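Local coordinates for enolase from the environmental genome shotgun sequencing of the Sargasso Sea (PDB 2QGY), which is of unknown function but, as a magnesium-binding member of the enolase superfamily, probably abstracts a proton next to a carboxylate in an unidentified acid substrate, at residues 26-34 with 142-153. Numbering follows the deposited sequence.
Sequences SDDQWSNTK and CWSDLKKDTNDY
Trp30 pushes its indole into the bend made by residues 142-153. With CG anti to the backbone N (chi1 168°), the ring swings out from CB so that Ser144 and Lys148 pack over one face: Ser144 CB over the five-membered ring, Lys148 CE over the six-membered one, 3.7 Å from its centroid. Trp30 NE1 donates to Trp143 O at 3.0 Å, a bent bond that reaches the oxygen from above its carbonyl plane. Farther out, Trp30 CZ3 meets Lys148 CD at 3.5 Å and Trp30 CZ2 meets Cys142 SG at 3.7 Å. The CZ2-CH2 edge of Trp30 points into the face of Tyr153, a T-shaped pair with planes at 78°. This joins the two domains of the enolase superfamily fold: 26-34 lies in the loop between strands 13-21 and 37-43 of the N-terminal domain, and 142-153 runs from the end of barrel strand 135-141 into the first turn of helix 150-162. The backbone of Trp30 is held too: its O accepts from Ser144 OG (2.7 Å), which also takes Leu146 N in an ST turn. Asp145 OD1 accepts from Ser31 OG, anti but well tilted out of the carboxylate plane, and from Asn32 N, syn; Asp145 OD2 takes Asn32 ND2 at 2.8 Å.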
ATOM      1  N   SER A  26      -2.576  18.690 -21.674  1.00 19.93           N
ATOM      2  CA  SER A  26      -3.984  18.788 -21.311  1.00 19.60           C
ATOM      3  C   SER A  26      -4.609  19.960 -22.059  1.00 19.84           C
ATOM      4  O   SER A  26      -3.950  20.616 -22.865  1.00 19.35           O
ATOM      5  CB  SER A  26      -4.147  18.940 -19.791  1.00 19.69           C
ATOM      6  OG  SER A  26      -3.687  20.219 -19.381  1.00 19.95           O
ATOM      7  N   ASP A  27      -5.896  20.218 -21.826  1.00 21.47           N
ATOM      8  CA  ASP A  27      -6.592  21.303 -22.556  1.00 21.93           C
ATOM      9  C   ASP A  27      -5.861  22.662 -22.403  1.00 22.15           C
ATOM     10  O   ASP A  27      -5.428  23.042 -21.293  1.00 22.77           O
ATOM     11  CB  ASP A  27      -8.069  21.444 -22.119  1.00 21.47           C
ATOM     12  CG  ASP A  27      -8.869  20.127 -22.133  1.00 24.89           C
ATOM     13  OD1 ASP A  27      -8.408  19.085 -22.705  1.00 26.02           O
ATOM     14  OD2 ASP A  27     -10.007  20.148 -21.548  1.00 26.30           O
ATOM     15  N   ASP A  28      -5.726  23.409 -23.508  1.00 21.60           N
ATOM     16  CA  ASP A  28      -5.038  24.724 -23.487  1.00 22.69           C
ATOM     17  C   ASP A  28      -3.586  24.628 -23.005  1.00 21.92           C
ATOM     18  O   ASP A  28      -2.994  25.627 -22.551  1.00 22.37           O
ATOM     19  CB  ASP A  28      -5.833  25.763 -22.653  1.00 24.30           C
ATOM     20  CG  ASP A  28      -7.331  25.737 -22.963  1.00 28.07           C
ATOM     21  OD1 ASP A  28      -7.690  25.910 -24.145  1.00 31.42           O
ATOM     22  OD2 ASP A  28      -8.148  25.545 -22.024  1.00 33.57           O
ATOM     23  N   GLN A  29      -3.001  23.428 -23.125  1.00 20.98           N
ATOM     24  CA  GLN A  29      -1.604  23.200 -22.759  1.00 21.17           C
ATOM     25  C   GLN A  29      -1.357  23.609 -21.293  1.00 20.67           C
ATOM     26  O   GLN A  29      -0.275  24.076 -20.923  1.00 21.61           O
ATOM     27  CB  GLN A  29      -0.640  23.902 -23.746  1.00 21.06           C
ATOM     28  CG  GLN A  29      -0.900  23.513 -25.225  1.00 21.48           C
ATOM     29  CD  GLN A  29      -2.032  24.291 -25.853  1.00 20.48           C
ATOM     30  OE1 GLN A  29      -2.124  25.505 -25.682  1.00 19.68           O
ATOM     31  NE2 GLN A  29      -2.920  23.601 -26.545  1.00 20.31           N
ATOM     32  N   TRP A  30      -2.384  23.425 -20.462  1.00 20.82           N
ATOM     33  CA  TRP A  30      -2.323  23.872 -19.060  1.00 21.14           C
ATOM     34  C   TRP A  30      -1.360  23.004 -18.227  1.00 21.20           C
ATOM     35  O   TRP A  30      -0.609  23.524 -17.383  1.00 21.53           O
ATOM     36  CB  TRP A  30      -3.744  23.887 -18.454  1.00 20.61           C
ATOM     37  CG  TRP A  30      -3.721  24.044 -16.961  1.00 21.94           C
ATOM     38  CD1 TRP A  30      -4.038  23.107 -16.031  1.00 21.57           C
ATOM     39  CD2 TRP A  30      -3.292  25.210 -16.233  1.00 20.28           C
ATOM     40  NE1 TRP A  30      -3.871  23.631 -14.756  1.00 22.24           N
ATOM     41  CE2 TRP A  30      -3.400  24.909 -14.857  1.00 21.31           C
ATOM     42  CE3 TRP A  30      -2.826  26.472 -16.617  1.00 23.27           C
ATOM     43  CZ2 TRP A  30      -3.053  25.832 -13.848  1.00 23.29           C
ATOM     44  CZ3 TRP A  30      -2.484  27.403 -15.606  1.00 23.14           C
ATOM     45  CH2 TRP A  30      -2.609  27.070 -14.248  1.00 22.95           C
ATOM     46  N   SER A  31      -1.380  21.702 -18.497  1.00 21.18           N
ATOM     47  CA  SER A  31      -0.570  20.702 -17.781  1.00 21.19           C
ATOM     48  C   SER A  31      -0.213  19.513 -18.690  1.00 21.40           C
ATOM     49  O   SER A  31      -0.667  19.438 -19.825  1.00 22.03           O
ATOM     50  CB  SER A  31      -1.384  20.181 -16.587  1.00 21.39           C
ATOM     51  OG  SER A  31      -0.546  19.499 -15.650  1.00 24.80           O
ATOM     52  N   ASN A  32       0.616  18.589 -18.206  1.00 21.05           N
ATOM     53  CA  ASN A  32       0.687  17.259 -18.827  1.00 21.23           C
ATOM     54  C   ASN A  32      -0.393  16.448 -18.133  1.00 21.05           C
ATOM     55  O   ASN A  32      -0.605  16.592 -16.917  1.00 21.86           O
ATOM     56  CB  ASN A  32       2.056  16.590 -18.630  1.00 20.84           C
ATOM     57  CG  ASN A  32       3.220  17.450 -19.134  1.00 23.66           C
ATOM     58  OD1 ASN A  32       3.249  17.856 -20.289  1.00 26.32           O
ATOM     59  ND2 ASN A  32       4.186  17.725 -18.248  1.00 23.49           N
ATOM     60  N   THR A  33      -1.130  15.660 -18.895  1.00 19.42           N
ATOM     61  CA  THR A  33      -2.008  14.663 -18.297  1.00 19.32           C
ATOM     62  C   THR A  33      -1.141  13.576 -17.685  1.00 19.20           C
ATOM     63  O   THR A  33      -0.059  13.281 -18.183  1.00 18.72           O
ATOM     64  CB  THR A  33      -2.933  14.046 -19.341  1.00 19.84           C
ATOM     65  OG1 THR A  33      -2.125  13.377 -20.319  1.00 20.97           O
ATOM     66  CG2 THR A  33      -3.761  15.162 -19.990  1.00 20.00           C
ATOM     67  N   LYS A  34      -1.596  12.992 -16.573  1.00 18.76           N
ATOM     68  CA  LYS A  34      -0.874  11.846 -16.017  1.00 18.56           C
ATOM     69  C   LYS A  34      -1.168  10.662 -16.932  1.00 18.06           C
ATOM     70  O   LYS A  34      -2.097  10.728 -17.744  1.00 18.68           O
ATOM     71  CB  LYS A  34      -1.347  11.554 -14.574  1.00 18.16           C
ATOM     72  CG  LYS A  34      -2.833  11.378 -14.456  1.00 18.34           C
ATOM     73  CD  LYS A  34      -3.382  11.109 -13.019  1.00 19.47           C
ATOM     74  CE  LYS A  34      -2.636   9.978 -12.343  1.00 19.28           C
ATOM     75  NZ  LYS A  34      -3.386   9.355 -11.210  1.00 16.11           N
ATOM     76  N   CYS A 142      -7.564  23.269  -9.687  1.00 19.23           N
ATOM     77  CA  CYS A 142      -6.595  24.043 -10.478  1.00 20.05           C
ATOM     78  C   CYS A 142      -5.180  23.624 -10.096  1.00 19.50           C
ATOM     79  O   CYS A 142      -4.640  24.062  -9.074  1.00 19.04           O
ATOM     80  CB  CYS A 142      -6.724  25.533 -10.182  1.00 19.60           C
ATOM     81  SG  CYS A 142      -5.782  26.463 -11.365  1.00 23.36           S
ATOM     82  N   TRP A 143      -4.587  22.754 -10.898  1.00 19.60           N
ATOM     83  CA  TRP A 143      -3.272  22.254 -10.611  1.00 19.93           C
ATOM     84  C   TRP A 143      -2.525  21.969 -11.902  1.00 21.03           C
ATOM     85  O   TRP A 143      -3.110  21.457 -12.857  1.00 19.45           O
ATOM     86  CB  TRP A 143      -3.397  20.943  -9.812  1.00 21.21           C
ATOM     87  CG  TRP A 143      -2.072  20.393  -9.390  1.00 21.77           C
ATOM     88  CD1 TRP A 143      -1.383  20.677  -8.228  1.00 23.95           C
ATOM     89  CD2 TRP A 143      -1.258  19.482 -10.124  1.00 21.55           C
ATOM     90  NE1 TRP A 143      -0.188  19.998  -8.209  1.00 23.77           N
ATOM     91  CE2 TRP A 143      -0.097  19.240  -9.353  1.00 23.42           C
ATOM     92  CE3 TRP A 143      -1.414  18.806 -11.353  1.00 20.79           C
ATOM     93  CZ2 TRP A 143       0.920  18.374  -9.782  1.00 23.95           C
ATOM     94  CZ3 TRP A 143      -0.398  17.959 -11.777  1.00 24.00           C
ATOM     95  CH2 TRP A 143       0.744  17.744 -10.992  1.00 23.01           C
ATOM     96  N   SER A 144      -1.233  22.284 -11.926  1.00 21.11           N
ATOM     97  CA  SER A 144      -0.390  21.912 -13.074  1.00 22.32           C
ATOM     98  C   SER A 144       1.009  21.409 -12.678  1.00 24.11           C
ATOM     99  O   SER A 144       1.593  21.865 -11.689  1.00 23.93           O
ATOM    100  CB  SER A 144      -0.246  23.066 -14.062  1.00 21.52           C
ATOM    101  OG  SER A 144       0.608  22.675 -15.138  1.00 22.07           O
ATOM    102  N   ASP A 145       1.541  20.482 -13.467  1.00 25.48           N
ATOM    103  CA  ASP A 145       2.918  20.005 -13.272  1.00 27.72           C
ATOM    104  C   ASP A 145       3.943  20.812 -14.060  1.00 29.31           C
ATOM    105  O   ASP A 145       5.146  20.554 -13.947  1.00 29.98           O
ATOM    106  CB  ASP A 145       3.060  18.512 -13.594  1.00 27.59           C
ATOM    107  CG  ASP A 145       2.938  18.205 -15.079  1.00 30.15           C
ATOM    108  OD1 ASP A 145       2.134  18.878 -15.761  1.00 29.55           O
ATOM    109  OD2 ASP A 145       3.636  17.260 -15.547  1.00 34.22           O
ATOM    110  N   LEU A 146       3.461  21.766 -14.857  1.00 30.81           N
ATOM    111  CA  LEU A 146       4.321  22.651 -15.647  1.00 32.80           C
ATOM    112  C   LEU A 146       4.738  23.895 -14.874  1.00 35.03           C
ATOM    113  O   LEU A 146       4.056  24.332 -13.946  1.00 35.20           O
ATOM    114  CB  LEU A 146       3.609  23.056 -16.946  1.00 32.03           C
ATOM    115  CG  LEU A 146       3.230  21.930 -17.916  1.00 31.44           C
ATOM    116  CD1 LEU A 146       2.434  22.503 -19.084  1.00 28.78           C
ATOM    117  CD2 LEU A 146       4.465  21.203 -18.405  1.00 32.56           C
ATOM    118  N   LYS A 147       5.858  24.483 -15.271  1.00 37.88           N
ATOM    119  CA  LYS A 147       6.364  25.658 -14.572  1.00 41.10           C
ATOM    120  C   LYS A 147       5.543  26.885 -14.926  1.00 41.47           C
ATOM    121  O   LYS A 147       5.403  27.250 -16.100  1.00 41.42           O
ATOM    122  CB  LYS A 147       7.856  25.882 -14.863  1.00 41.07           C
ATOM    123  CG  LYS A 147       8.768  24.894 -14.140  1.00 43.11           C
ATOM    124  CD  LYS A 147      10.227  25.010 -14.589  1.00 43.49           C
ATOM    125  CE  LYS A 147      11.110  23.999 -13.836  1.00 47.71           C
ATOM    126  NZ  LYS A 147      12.574  24.342 -13.896  1.00 49.51           N
ATOM    127  N   LYS A 148       4.977  27.498 -13.891  1.00 43.18           N
ATOM    128  CA  LYS A 148       4.191  28.723 -14.034  1.00 44.32           C
ATOM    129  C   LYS A 148       4.433  29.647 -12.853  1.00 45.32           C
ATOM    130  O   LYS A 148       4.921  29.222 -11.792  1.00 45.61           O
ATOM    131  CB  LYS A 148       2.700  28.405 -14.132  1.00 44.37           C
ATOM    132  CG  LYS A 148       2.374  27.339 -15.137  1.00 43.90           C
ATOM    133  CD  LYS A 148       0.934  26.985 -15.112  1.00 43.16           C
ATOM    134  CE  LYS A 148       0.655  25.879 -16.114  1.00 42.02           C
ATOM    135  NZ  LYS A 148       0.791  26.280 -17.542  1.00 41.56           N
ATOM    136  N   ASP A 149       4.115  30.919 -13.049  1.00 46.12           N
ATOM    137  CA  ASP A 149       4.088  31.859 -11.946  1.00 47.26           C
ATOM    138  C   ASP A 149       2.653  31.933 -11.419  1.00 46.87           C
ATOM    139  O   ASP A 149       1.713  31.438 -12.055  1.00 46.59           O
ATOM    140  CB  ASP A 149       4.592  33.247 -12.393  1.00 47.72           C
ATOM    141  CG  ASP A 149       4.365  34.330 -11.333  1.00 50.17           C
ATOM    142  OD1 ASP A 149       4.710  34.074 -10.150  1.00 51.31           O
ATOM    143  OD2 ASP A 149       3.835  35.424 -11.679  1.00 50.83           O
ATOM    144  N   THR A 150       2.505  32.554 -10.251  1.00 46.61           N
ATOM    145  CA  THR A 150       1.204  32.861  -9.664  1.00 46.34           C
ATOM    146  C   THR A 150       0.219  33.497 -10.670  1.00 45.58           C
ATOM    147  O   THR A 150      -0.987  33.203 -10.629  1.00 45.13           O
ATOM    148  CB  THR A 150       1.386  33.756  -8.406  1.00 46.49           C
ATOM    149  OG1 THR A 150       2.075  33.012  -7.387  1.00 47.11           O
ATOM    150  CG2 THR A 150       0.054  34.222  -7.859  1.00 47.17           C
ATOM    151  N   ASN A 151       0.736  34.353 -11.563  1.00 44.92           N
ATOM    152  CA  ASN A 151      -0.077  35.000 -12.605  1.00 43.90           C
ATOM    153  C   ASN A 151      -0.740  34.033 -13.556  1.00 42.92           C
ATOM    154  O   ASN A 151      -1.892  34.237 -13.935  1.00 42.98           O
ATOM    155  CB  ASN A 151       0.747  35.988 -13.426  1.00 44.40           C
ATOM    156  CG  ASN A 151       1.152  37.209 -12.630  1.00 46.11           C
ATOM    157  OD1 ASN A 151       0.396  37.695 -11.780  1.00 47.68           O
ATOM    158  ND2 ASN A 151       2.351  37.720 -12.907  1.00 47.57           N
ATOM    159  N   ASP A 152      -0.005  32.997 -13.967  1.00 41.59           N
ATOM    160  CA  ASP A 152      -0.570  31.972 -14.853  1.00 39.93           C
ATOM    161  C   ASP A 152      -1.721  31.257 -14.154  1.00 38.29           C
ATOM    162  O   ASP A 152      -2.746  30.992 -14.765  1.00 37.74           O
ATOM    163  CB  ASP A 152       0.501  30.969 -15.292  1.00 40.28           C
ATOM    164  CG  ASP A 152       1.610  31.615 -16.131  1.00 42.31           C
ATOM    165  OD1 ASP A 152       1.324  32.612 -16.837  1.00 42.45           O
ATOM    166  OD2 ASP A 152       2.769  31.134 -16.068  1.00 44.92           O
ATOM    167  N   TYR A 153      -1.561  30.980 -12.861  1.00 37.18           N
ATOM    168  CA  TYR A 153      -2.646  30.370 -12.098  1.00 35.93           C
ATOM    169  C   TYR A 153      -3.864  31.281 -12.030  1.00 35.29           C
ATOM    170  O   TYR A 153      -4.984  30.836 -12.268  1.00 35.05           O
ATOM    171  CB  TYR A 153      -2.189  29.950 -10.709  1.00 35.50           C
ATOM    172  CG  TYR A 153      -1.601  28.573 -10.680  1.00 34.85           C
ATOM    173  CD1 TYR A 153      -0.268  28.360 -11.033  1.00 35.10           C
ATOM    174  CD2 TYR A 153      -2.380  27.471 -10.318  1.00 33.88           C
ATOM    175  CE1 TYR A 153       0.281  27.083 -11.012  1.00 34.53           C
ATOM    176  CE2 TYR A 153      -1.837  26.189 -10.287  1.00 33.70           C
ATOM    177  CZ  TYR A 153      -0.511  26.005 -10.638  1.00 34.36           C
ATOM    178  OH  TYR A 153       0.046  24.746 -10.616  1.00 34.64           O
TER
HETATM  179  O   HOH W   1      -6.337  21.954 -13.344  1.00 21.37           O